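Hypothetical protein AF0941 (Archaeoglobus fulgidus, PDB 1YOZ) is of unknown function but folds into an all-helical chain that associates with a second copy of itself. Local coordinates at residues K68-V72 against S73-I77; P99-I102 against N103-A106; I77-E80 against R81-F85; V60-N63 against F64-K68. All coordinates share one frame; numbering follows the deposited sequence.

Contact 1 (K68-V72 against S73-I77); sequences KTYVV and SQLSI
With chi1 near 180° (179°), the Tyr70 ring is carried beside its own carbonyl carbon, towards the following turn, while chi1 of Gln74 (-73°) turns the rest of that side chain away and leaves CB as the touching atom. They meet at a kink between two helices, where helix 57-73 ends and helix 75-88 begins. Gln74, at the N-cap position of the second helix, lays its CB over one face of the Tyr70 ring in a CH-pi contact, 4.1 Å from the ring centroid. Leu75 comes to the same ring farther round, its CB 3.9 Å from Tyr70 CE2. The Tyr70 carbonyl is shared across the junction: its O accepts from Gln74 N at 2.8 Å and from Leu75 N at 2.9 Å, an i+4 and an i+5 bond on one acceptor where the helical pattern breaks. Ser73 N adds a weak bond to Thr69 O. On the inner side Val71 and Leu75 run side by side, and helix 32-51 covers both, with Phe39 against each. The Tyr70 hydroxyl is hydrogen-bonded to His78 ND1 in the second helix. Across the break, a water donates to Val71 O at 2.8 Å and accepts from Ser76 N at 3.0 Å.

Contact 2 (P99-I102 against N103-A106); sequences PEVI and NEIA
Val101 O takes the shortest sound polar bond here, from Ile105 N at 2.9 Å, with the donor nearly in line with the carbonyl (C=O...N angle 168°). Ile105 also curls its side chain over this acceptor: CG1, set anti to the carbonyl carbon (chi1 -67°), passes 3.4 Å from Val101 O, and CD1 goes on to meet Val101 CG1 at 3.9 Å. The two branched side chains thus touch methyl to methyl, at a slant, on the same side of the helix as their backbone bond. One residue on, Ala106 N reaches Ile102 O at 3.1 Å in an almost straight bond, its N-H...O angle 173°. Asn103 N is bonded just as straight to Pro99 O, and Glu104 N to Glu100 O with more bend.

On the exposed side, Asn103 folds its amide back beside the Pro99 carbonyl, with CG 3.2 Å from Pro99 O, yet neither amide end makes a hydrogen bond to that oxygen. Glu104 likewise turns its carboxylate back along the first turn, where OE2 lies 3.4 Å from Glu100 O; both are acceptors, so no hydrogen bond joins them. The two glutamates keep their charged ends well apart, OE1 of Glu100 being 6.7 Å from OE2 of Glu104.

Inward, Ile102, Ile105 and Ala106 all pack on Val71 of helix 57-73, while Ile105 also meets Phe36 and Phe39 of helix 32-51. The whole is the opening of an amphipathic alpha-helix, helix 99-113, begun by a proline and stitched by successive i to i+4 bonds, with its apolar stripe laid on a helical bundle.

Contact 3 (I77-E80 against R81-F85); sequences IHFE and RLKEF
Glu80, Arg81 and Lys83 have the most surface buried in this part of helix 75-88, though much of what Glu80 and Arg81 lose is simply to each other as chain neighbours. Lys83 makes the side-chain contact proper. Its CG lies anti to the carbonyl carbon (chi1 -85°), which carries the aliphatic chain back past Phe79, and CD stops 3.7 Å from Phe79 CE2. Glu80 also runs alongside Lys83, pointing the same way, with OE1 4.0 Å from Lys83 CD. The ammonium group goes further, to a hydrogen bond with the carbonyl of Lys95. Shortening Lys83 to an alanine is likely to leave the Lys95 carbonyl without this donor and to take away the methylene packed at Phe79 CE2.

Arg81 contributes mainly through its backbone and CB: Arg81 N bonds to Ile77 O at 2.8 Å, and CB sits 3.3 Å from that same oxygen. Lys83 N meets Phe79 O in the carbonyl plane, with an almost straight N-H...O angle of 177°, and Glu84 N closes the next turn on Glu80 O. At 4.9 Å Glu80 OE1 and Lys83 NZ make no direct salt bridge; any attraction is probably weak, the ammonium being held by Lys95 O.

Contact 4 (V60-N63 against F64-K68); sequences VQRN and FYLLK
Arg62 and Leu66 meet where a methyl rests on a guanidinium: Leu66 CD1 lies 3.4 Å above the plane of the group, over its centre, and is 3.4 Å from Arg62 NE. The arginine reaches this position by a bend at chi2 (-97°). All three of its side-chain nitrogens have acceptors. NE makes a salt bridge to Asp11 of the second subunit, NH2 bonds to the carbonyl of Tyr5 of that subunit, and NH1 bonds to Leu4 O of its own chain. A leucine here would probably leave Asp11 of the second subunit without its positive mate, and the carbonyls of Leu4 and of Tyr5 of the second subunit without these donors.

Asn63 is buried; its OD1 accepts from Ile6 N, and ND2, which also has a hydrogen-bond partner outside the two segments, lies 4.2 Å from Leu67 CB. Along the backbone Phe64 N, Tyr65 N, Leu66 N and Leu67 N each bond to the carbonyl four residues earlier. Phe64 turns its ring back along the helix, with CD2 3.2 Å from Val60 O.

In helix 57-73, Val60, Asn63 and Phe64 face Ile46 of helix 32-51, Phe64 and Leu67 face helix 99-113, and the second subunit meets Tyr65 through a cation-pi contact from its Arg18 and Leu66 through its Leu10.

Overall arrangement
From the N terminus the contacts come in the order 4, 1, 3, 2. All four are local, so none closes a long loop and none nests in or crosses another. Contact 4 lies within helix 57-73 and shares Lys68 with contact 1, which spans the break into helix 75-88; contact 3 carries on from Ile77 along that second helix. Contacts 3 and 4 stand on opposite sides of the chain's centre, their own centres about 23 Å apart. Contact 2, on helix 99-113, is later in sequence but returns to touch contact 1, where Val72 CG1 meets Ala106 CB at 3.5 Å. Contact 1 joins helices 57-73 and 75-88 and also packs on helices 99-113, 32-51 and 8-18, while contact 4 reaches the second subunit.

Contact 1 (K68-V72 against S73-I77)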
loop_
_atom_site.group_PDB
_atom_site.type_symbol
_atom_site.label_atom_id
_atom_site.label_comp_id
_atom_site.label_asym_id
_atom_site.label_seq_id
_atom_site.Cartn_x
_atom_site.Cartn_y
_atom_site.Cartn_z
ATOM N N LYS B 68 -7.847 5.648 -1.191
ATOM C CA LYS B 68 -7.971 7.125 -1.209
ATOM C C LYS B 68 -6.640 7.802 -0.914
ATOM O O LYS B 68 -6.127 8.613 -1.709
ATOM C CB LYS B 68 -9.071 7.551 -0.206
ATOM C CG LYS B 68 -9.179 9.061 -0.021
ATOM C CD LYS B 68 -9.935 9.400 1.292
ATOM C CE LYS B 68 -11.351 9.757 0.933
ATOM N NZ LYS B 68 -12.222 9.877 2.162
ATOM N N THR B 69 -6.011 7.435 0.203
ATOM C CA THR B 69 -4.634 7.942 0.480
ATOM C C THR B 69 -3.571 7.581 -0.568
ATOM O O THR B 69 -2.661 8.380 -0.835
ATOM C CB THR B 69 -4.195 7.655 1.987
ATOM O OG1 THR B 69 -4.231 6.267 2.258
ATOM C CG2 THR B 69 -5.208 8.234 2.893
ATOM N N TYR B 70 -3.692 6.422 -1.232
ATOM C CA TYR B 70 -2.799 6.101 -2.353
ATOM C C TYR B 70 -3.012 7.096 -3.449
ATOM O O TYR B 70 -2.040 7.594 -4.032
ATOM C CB TYR B 70 -3.074 4.693 -2.944
ATOM C CG TYR B 70 -2.168 4.363 -4.117
ATOM C CD1 TYR B 70 -0.917 3.759 -3.918
ATOM C CD2 TYR B 70 -2.552 4.636 -5.431
ATOM C CE1 TYR B 70 -0.087 3.443 -4.996
ATOM C CE2 TYR B 70 -1.692 4.330 -6.508
ATOM C CZ TYR B 70 -0.476 3.733 -6.272
ATOM O OH TYR B 70 0.391 3.459 -7.300
ATOM N N VAL B 71 -4.270 7.389 -3.774
ATOM C CA VAL B 71 -4.502 8.279 -4.921
ATOM C C VAL B 71 -3.978 9.703 -4.583
ATOM O O VAL B 71 -3.226 10.306 -5.360
ATOM C CB VAL B 71 -5.956 8.278 -5.343
ATOM C CG1 VAL B 71 -6.298 9.457 -6.289
ATOM C CG2 VAL B 71 -6.241 6.935 -6.048
ATOM N N VAL B 72 -4.369 10.221 -3.436
ATOM C CA VAL B 72 -3.934 11.590 -3.134
ATOM C C VAL B 72 -2.418 11.779 -2.999
ATOM O O VAL B 72 -1.923 12.865 -3.325
ATOM C CB VAL B 72 -4.688 12.226 -1.955
ATOM C CG1 VAL B 72 -6.199 12.026 -2.075
ATOM C CG2 VAL B 72 -4.182 11.678 -0.656
ATOM N N SER B 73 -1.686 10.750 -2.547
ATOM C CA SER B 73 -0.297 10.878 -2.064
ATOM C C SER B 73 0.755 10.030 -2.781
ATOM O O SER B 73 1.936 10.321 -2.637
ATOM C CB SER B 73 -0.197 10.518 -0.578
ATOM O OG SER B 73 -0.967 11.381 0.250
ATOM N N GLN B 74 0.371 8.969 -3.501
ATOM C CA GLN B 74 1.350 8.102 -4.146
ATOM C C GLN B 74 1.141 7.963 -5.637
ATOM O O GLN B 74 2.077 7.631 -6.354
ATOM C CB GLN B 74 1.328 6.679 -3.559
ATOM C CG GLN B 74 1.923 6.507 -2.176
ATOM C CD GLN B 74 3.410 6.859 -2.136
ATOM O OE1 GLN B 74 4.229 6.299 -2.886
ATOM N NE2 GLN B 74 3.763 7.792 -1.255
ATOM N N LEU B 75 -0.094 8.120 -6.112
ATOM C CA LEU B 75 -0.359 7.866 -7.544
ATOM C C LEU B 75 0.528 8.716 -8.494
ATOM O O LEU B 75 1.105 8.175 -9.442
ATOM C CB LEU B 75 -1.863 7.979 -7.860
ATOM C CG LEU B 75 -2.318 7.969 -9.330
ATOM C CD1 LEU B 75 -2.111 6.591 -9.959
ATOM C CD2 LEU B 75 -3.796 8.387 -9.451
ATOM N N SER B 76 0.685 10.026 -8.242
ATOM C CA SER B 76 1.619 10.821 -9.121
ATOM C C SER B 76 3.060 10.323 -9.116
ATOM O O SER B 76 3.743 10.345 -10.135
ATOM C CB SER B 76 1.616 12.328 -8.770
ATOM O OG SER B 76 2.032 12.515 -7.421
ATOM N N ILE B 77 3.531 9.854 -7.968
ATOM C CA ILE B 77 4.897 9.351 -7.847
ATOM C C ILE B 77 5.118 8.064 -8.642
ATOM O O ILE B 77 6.153 7.866 -9.331
ATOM C CB ILE B 77 5.247 9.052 -6.397
ATOM C CG1 ILE B 77 5.405 10.343 -5.586
ATOM C CG2 ILE B 77 6.533 8.240 -6.342
ATOM C CD1 ILE B 77 4.307 10.661 -4.638
HETATM O O HOH W 1 -0.828 11.537 -6.110
#

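Contact 2 (P99-I102 against N103-A106)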
loop_
_atom_site.group_PDB
_atom_site.type_symbol
_atom_site.label_atom_id
_atom_site.label_comp_id
_atom_site.label_asym_id
_atom_site.label_seq_id
_atom_site.Cartn_x
_atom_site.Cartn_y
_atom_site.Cartn_z
ATOM N N PRO B 99 -3.175 16.917 -12.508
ATOM C CA PRO B 99 -3.564 17.127 -11.109
ATOM C C PRO B 99 -5.067 17.098 -10.866
ATOM O O PRO B 99 -5.525 16.543 -9.851
ATOM C CB PRO B 99 -2.989 18.512 -10.782
ATOM C CG PRO B 99 -1.684 18.563 -11.640
ATOM C CD PRO B 99 -2.083 17.820 -12.933
ATOM N N GLU B 100 -5.835 17.673 -11.791
ATOM C CA GLU B 100 -7.293 17.656 -11.670
ATOM C C GLU B 100 -7.821 16.226 -11.705
ATOM O O GLU B 100 -8.831 15.926 -11.084
ATOM C CB GLU B 100 -7.964 18.495 -12.770
ATOM C CG GLU B 100 -7.449 19.921 -12.906
ATOM C CD GLU B 100 -5.980 20.026 -13.386
ATOM O OE1 GLU B 100 -5.565 19.244 -14.287
ATOM O OE2 GLU B 100 -5.238 20.894 -12.844
ATOM N N VAL B 101 -7.168 15.339 -12.467
ATOM C CA VAL B 101 -7.680 13.958 -12.584
ATOM C C VAL B 101 -7.430 13.201 -11.249
ATOM O O VAL B 101 -8.315 12.553 -10.709
ATOM C CB VAL B 101 -7.154 13.237 -13.872
ATOM C CG1 VAL B 101 -7.448 11.673 -13.835
ATOM C CG2 VAL B 101 -7.802 13.860 -15.087
ATOM N N ILE B 102 -6.229 13.342 -10.711
ATOM C CA ILE B 102 -5.923 12.869 -9.355
ATOM C C ILE B 102 -7.000 13.299 -8.374
ATOM O O ILE B 102 -7.554 12.458 -7.670
ATOM C CB ILE B 102 -4.506 13.289 -8.894
ATOM C CG1 ILE B 102 -3.474 12.705 -9.854
ATOM C CG2 ILE B 102 -4.208 12.856 -7.418
ATOM C CD1 ILE B 102 -2.059 13.047 -9.557
ATOM N N ASN B 103 -7.295 14.605 -8.328
ATOM C CA ASN B 103 -8.362 15.106 -7.449
ATOM C C ASN B 103 -9.690 14.424 -7.698
ATOM O O ASN B 103 -10.376 14.085 -6.742
ATOM C CB ASN B 103 -8.509 16.654 -7.469
ATOM C CG ASN B 103 -7.191 17.362 -7.201
ATOM O OD1 ASN B 103 -6.259 16.766 -6.684
ATOM N ND2 ASN B 103 -7.109 18.645 -7.558
ATOM N N GLU B 104 -10.078 14.246 -8.965
ATOM C CA GLU B 104 -11.402 13.669 -9.246
ATOM C C GLU B 104 -11.487 12.188 -8.861
ATOM O O GLU B 104 -12.547 11.728 -8.500
ATOM C CB GLU B 104 -11.789 13.799 -10.713
ATOM C CG GLU B 104 -12.223 15.198 -11.143
ATOM C CD GLU B 104 -11.856 15.493 -12.596
ATOM O OE1 GLU B 104 -11.811 14.539 -13.419
ATOM O OE2 GLU B 104 -11.618 16.692 -12.912
ATOM N N ILE B 105 -10.383 11.451 -8.997
ATOM C CA ILE B 105 -10.348 10.009 -8.573
ATOM C C ILE B 105 -10.528 9.928 -7.045
ATOM O O ILE B 105 -11.367 9.189 -6.546
ATOM C CB ILE B 105 -9.024 9.337 -9.013
ATOM C CG1 ILE B 105 -8.922 9.232 -10.551
ATOM C CG2 ILE B 105 -8.910 7.941 -8.466
ATOM C CD1 ILE B 105 -7.474 8.943 -11.049
ATOM N N ALA B 106 -9.763 10.739 -6.301
ATOM C CA ALA B 106 -9.858 10.758 -4.809
ATOM C C ALA B 106 -11.268 11.055 -4.402
ATOM O O ALA B 106 -11.855 10.398 -3.524
ATOM C CB ALA B 106 -8.941 11.810 -4.217
#

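Contact 3 (I77-E80 against R81-F85)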
loop_
_atom_site.group_PDB
_atom_site.type_symbol
_atom_site.label_atom_id
_atom_site.label_comp_id
_atom_site.label_asym_id
_atom_site.label_seq_id
_atom_site.Cartn_x
_atom_site.Cartn_y
_atom_site.Cartn_z
ATOM N N ILE B 77 3.531 9.854 -7.968
ATOM C CA ILE B 77 4.897 9.351 -7.847
ATOM C C ILE B 77 5.118 8.064 -8.642
ATOM O O ILE B 77 6.153 7.866 -9.331
ATOM C CB ILE B 77 5.247 9.052 -6.397
ATOM C CG1 ILE B 77 5.405 10.343 -5.586
ATOM C CG2 ILE B 77 6.533 8.240 -6.342
ATOM C CD1 ILE B 77 4.307 10.661 -4.638
ATOM N N HIS B 78 4.147 7.163 -8.506
ATOM C CA HIS B 78 4.221 5.919 -9.202
ATOM C C HIS B 78 4.021 6.109 -10.684
ATOM O O HIS B 78 4.598 5.378 -11.476
ATOM C CB HIS B 78 3.231 4.921 -8.597
ATOM C CG HIS B 78 3.690 4.364 -7.290
ATOM N ND1 HIS B 78 2.845 3.721 -6.415
ATOM C CD2 HIS B 78 4.915 4.350 -6.712
ATOM C CE1 HIS B 78 3.522 3.350 -5.344
ATOM N NE2 HIS B 78 4.781 3.721 -5.500
ATOM N N PHE B 79 3.212 7.086 -11.066
ATOM C CA PHE B 79 3.086 7.455 -12.486
ATOM C C PHE B 79 4.462 7.815 -13.080
ATOM O O PHE B 79 4.878 7.272 -14.098
ATOM C CB PHE B 79 2.157 8.644 -12.604
ATOM C CG PHE B 79 1.756 8.989 -14.026
ATOM C CD1 PHE B 79 0.523 8.585 -14.524
ATOM C CD2 PHE B 79 2.589 9.782 -14.836
ATOM C CE1 PHE B 79 0.120 8.918 -15.828
ATOM C CE2 PHE B 79 2.189 10.144 -16.143
ATOM C CZ PHE B 79 0.967 9.705 -16.642
ATOM N N GLU B 80 5.183 8.683 -12.374
ATOM C CA GLU B 80 6.478 9.191 -12.798
ATOM C C GLU B 80 7.560 8.136 -12.733
ATOM O O GLU B 80 8.332 7.991 -13.664
ATOM C CB GLU B 80 6.838 10.399 -11.928
ATOM C CG GLU B 80 5.891 11.575 -12.163
ATOM C CD GLU B 80 5.858 12.053 -13.605
ATOM O OE1 GLU B 80 6.915 11.995 -14.299
ATOM O OE2 GLU B 80 4.769 12.520 -14.024
ATOM N N ARG B 81 7.605 7.383 -11.636
ATOM C CA ARG B 81 8.401 6.163 -11.566
ATOM C C ARG B 81 8.298 5.321 -12.845
ATOM O O ARG B 81 9.308 4.880 -13.400
ATOM C CB ARG B 81 7.938 5.315 -10.369
ATOM C CG ARG B 81 9.016 4.582 -9.584
ATOM C CD ARG B 81 9.789 3.561 -10.435
ATOM N NE ARG B 81 10.535 2.588 -9.627
ATOM C CZ ARG B 81 11.649 1.982 -10.031
ATOM N NH1 ARG B 81 12.159 2.257 -11.228
ATOM N NH2 ARG B 81 12.261 1.108 -9.233
ATOM N N LEU B 82 7.073 5.100 -13.313
ATOM C CA LEU B 82 6.839 4.135 -14.366
ATOM C C LEU B 82 7.248 4.642 -15.744
ATOM O O LEU B 82 7.762 3.864 -16.558
ATOM C CB LEU B 82 5.371 3.691 -14.350
ATOM C CG LEU B 82 4.984 2.540 -15.279
ATOM C CD1 LEU B 82 5.943 1.322 -15.099
ATOM C CD2 LEU B 82 3.528 2.152 -15.033
ATOM N N LYS B 83 6.989 5.930 -15.989
ATOM C CA LYS B 83 7.579 6.730 -17.071
ATOM C C LYS B 83 9.101 6.615 -17.082
ATOM O O LYS B 83 9.702 6.286 -18.097
ATOM C CB LYS B 83 7.194 8.204 -16.868
ATOM C CG LYS B 83 5.840 8.578 -17.439
ATOM C CD LYS B 83 5.658 10.100 -17.530
ATOM C CE LYS B 83 6.287 10.661 -18.770
ATOM N NZ LYS B 83 5.804 12.009 -19.064
ATOM N N GLU B 84 9.706 6.861 -15.922
ATOM C CA GLU B 84 11.145 6.835 -15.755
ATOM C C GLU B 84 11.650 5.433 -15.995
ATOM O O GLU B 84 12.719 5.253 -16.590
ATOM C CB GLU B 84 11.520 7.398 -14.369
ATOM C CG GLU B 84 12.667 6.735 -13.568
ATOM C CD GLU B 84 12.422 6.809 -12.025
ATOM O OE1 GLU B 84 13.171 6.182 -11.235
ATOM O OE2 GLU B 84 11.443 7.473 -11.597
ATOM N N PHE B 85 10.867 4.436 -15.570
ATOM C CA PHE B 85 11.191 3.038 -15.840
ATOM C C PHE B 85 11.096 2.677 -17.316
ATOM O O PHE B 85 12.017 2.078 -17.870
ATOM C CB PHE B 85 10.316 2.093 -14.989
ATOM C CG PHE B 85 10.610 0.661 -15.210
ATOM C CD1 PHE B 85 11.547 0.011 -14.420
ATOM C CD2 PHE B 85 9.971 -0.046 -16.221
ATOM C CE1 PHE B 85 11.845 -1.321 -14.632
ATOM C CE2 PHE B 85 10.272 -1.385 -16.444
ATOM C CZ PHE B 85 11.211 -2.019 -15.643
#

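Contact 4 (V60-N63 against F64-K68)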
loop_
_atom_site.group_PDB
_atom_site.type_symbol
_atom_site.label_atom_id
_atom_site.label_comp_id
_atom_site.label_asym_id
_atom_site.label_seq_id
_atom_site.Cartn_x
_atom_site.Cartn_y
_atom_site.Cartn_z
ATOM N N VAL B 60 -13.376 -3.424 4.321
ATOM C CA VAL B 60 -13.487 -2.622 3.125
ATOM C C VAL B 60 -13.236 -1.157 3.406
ATOM O O VAL B 60 -12.757 -0.477 2.529
ATOM C CB VAL B 60 -14.801 -2.820 2.304
ATOM C CG1 VAL B 60 -14.926 -4.284 1.799
ATOM C CG2 VAL B 60 -15.996 -2.356 3.098
ATOM N N GLN B 61 -13.559 -0.685 4.616
ATOM C CA GLN B 61 -13.226 0.690 5.063
ATOM C C GLN B 61 -11.717 0.951 5.075
ATOM O O GLN B 61 -11.266 1.983 4.689
ATOM C CB GLN B 61 -13.716 0.908 6.498
ATOM C CG GLN B 61 -15.236 1.018 6.663
ATOM C CD GLN B 61 -15.624 1.259 8.123
ATOM O OE1 GLN B 61 -15.291 0.478 9.030
ATOM N NE2 GLN B 61 -16.305 2.359 8.355
ATOM N N ARG B 62 -10.962 -0.007 5.570
ATOM C CA ARG B 62 -9.496 0.023 5.480
ATOM C C ARG B 62 -9.033 0.087 4.023
ATOM O O ARG B 62 -8.285 0.968 3.655
ATOM C CB ARG B 62 -8.978 -1.223 6.195
ATOM C CG ARG B 62 -7.480 -1.224 6.461
ATOM C CD ARG B 62 -6.753 -1.989 5.382
ATOM N NE ARG B 62 -5.354 -2.163 5.756
ATOM C CZ ARG B 62 -4.530 -3.061 5.222
ATOM N NH1 ARG B 62 -4.949 -3.848 4.229
ATOM N NH2 ARG B 62 -3.259 -3.099 5.642
ATOM N N ASN B 63 -9.537 -0.796 3.149
ATOM C CA ASN B 63 -9.151 -0.719 1.728
ATOM C C ASN B 63 -9.444 0.649 1.080
ATOM O O ASN B 63 -8.649 1.169 0.294
ATOM C CB ASN B 63 -9.851 -1.862 0.946
ATOM C CG ASN B 63 -9.224 -2.161 -0.431
ATOM O OD1 ASN B 63 -9.432 -3.259 -0.941
ATOM N ND2 ASN B 63 -8.477 -1.217 -1.031
ATOM N N PHE B 64 -10.592 1.228 1.387
ATOM C CA PHE B 64 -10.948 2.504 0.762
ATOM C C PHE B 64 -10.063 3.606 1.334
ATOM O O PHE B 64 -9.665 4.484 0.605
ATOM C CB PHE B 64 -12.413 2.864 1.053
ATOM C CG PHE B 64 -13.404 2.157 0.157
ATOM C CD1 PHE B 64 -13.263 2.201 -1.222
ATOM C CD2 PHE B 64 -14.494 1.487 0.717
ATOM C CE1 PHE B 64 -14.167 1.565 -2.041
ATOM C CE2 PHE B 64 -15.429 0.820 -0.095
ATOM C CZ PHE B 64 -15.265 0.878 -1.481
ATOM N N TYR B 65 -9.757 3.555 2.633
ATOM C CA TYR B 65 -8.812 4.541 3.223
ATOM C C TYR B 65 -7.429 4.468 2.567
ATOM O O TYR B 65 -6.850 5.473 2.145
ATOM C CB TYR B 65 -8.695 4.325 4.709
ATOM C CG TYR B 65 -7.841 5.396 5.355
ATOM C CD1 TYR B 65 -8.346 6.695 5.574
ATOM C CD2 TYR B 65 -6.563 5.099 5.788
ATOM C CE1 TYR B 65 -7.514 7.703 6.196
ATOM C CE2 TYR B 65 -5.737 6.089 6.415
ATOM C CZ TYR B 65 -6.218 7.361 6.611
ATOM O OH TYR B 65 -5.394 8.252 7.243
ATOM N N LEU B 66 -6.905 3.268 2.422
ATOM C CA LEU B 66 -5.608 3.117 1.771
ATOM C C LEU B 66 -5.679 3.525 0.301
ATOM O O LEU B 66 -4.724 4.087 -0.250
ATOM C CB LEU B 66 -5.087 1.661 1.906
ATOM C CG LEU B 66 -4.710 1.036 3.270
ATOM C CD1 LEU B 66 -4.053 -0.334 3.136
ATOM C CD2 LEU B 66 -3.775 1.989 3.933
ATOM N N LEU B 67 -6.786 3.222 -0.355
ATOM C CA LEU B 67 -6.901 3.493 -1.782
ATOM C C LEU B 67 -7.027 5.008 -2.007
ATOM O O LEU B 67 -6.393 5.582 -2.879
ATOM C CB LEU B 67 -8.130 2.714 -2.360
ATOM C CG LEU B 67 -8.172 2.582 -3.876
ATOM C CD1 LEU B 67 -7.120 1.618 -4.385
ATOM C CD2 LEU B 67 -9.571 2.188 -4.388
ATOM N N LYS B 68 -7.847 5.648 -1.191
ATOM C CA LYS B 68 -7.971 7.125 -1.209
ATOM C C LYS B 68 -6.640 7.802 -0.914
ATOM O O LYS B 68 -6.127 8.613 -1.709
ATOM C CB LYS B 68 -9.071 7.551 -0.206
ATOM C CG LYS B 68 -9.179 9.061 -0.021
ATOM C CD LYS B 68 -9.935 9.400 1.292
ATOM C CE LYS B 68 -11.351 9.757 0.933
ATOM N NZ LYS B 68 -12.222 9.877 2.162
#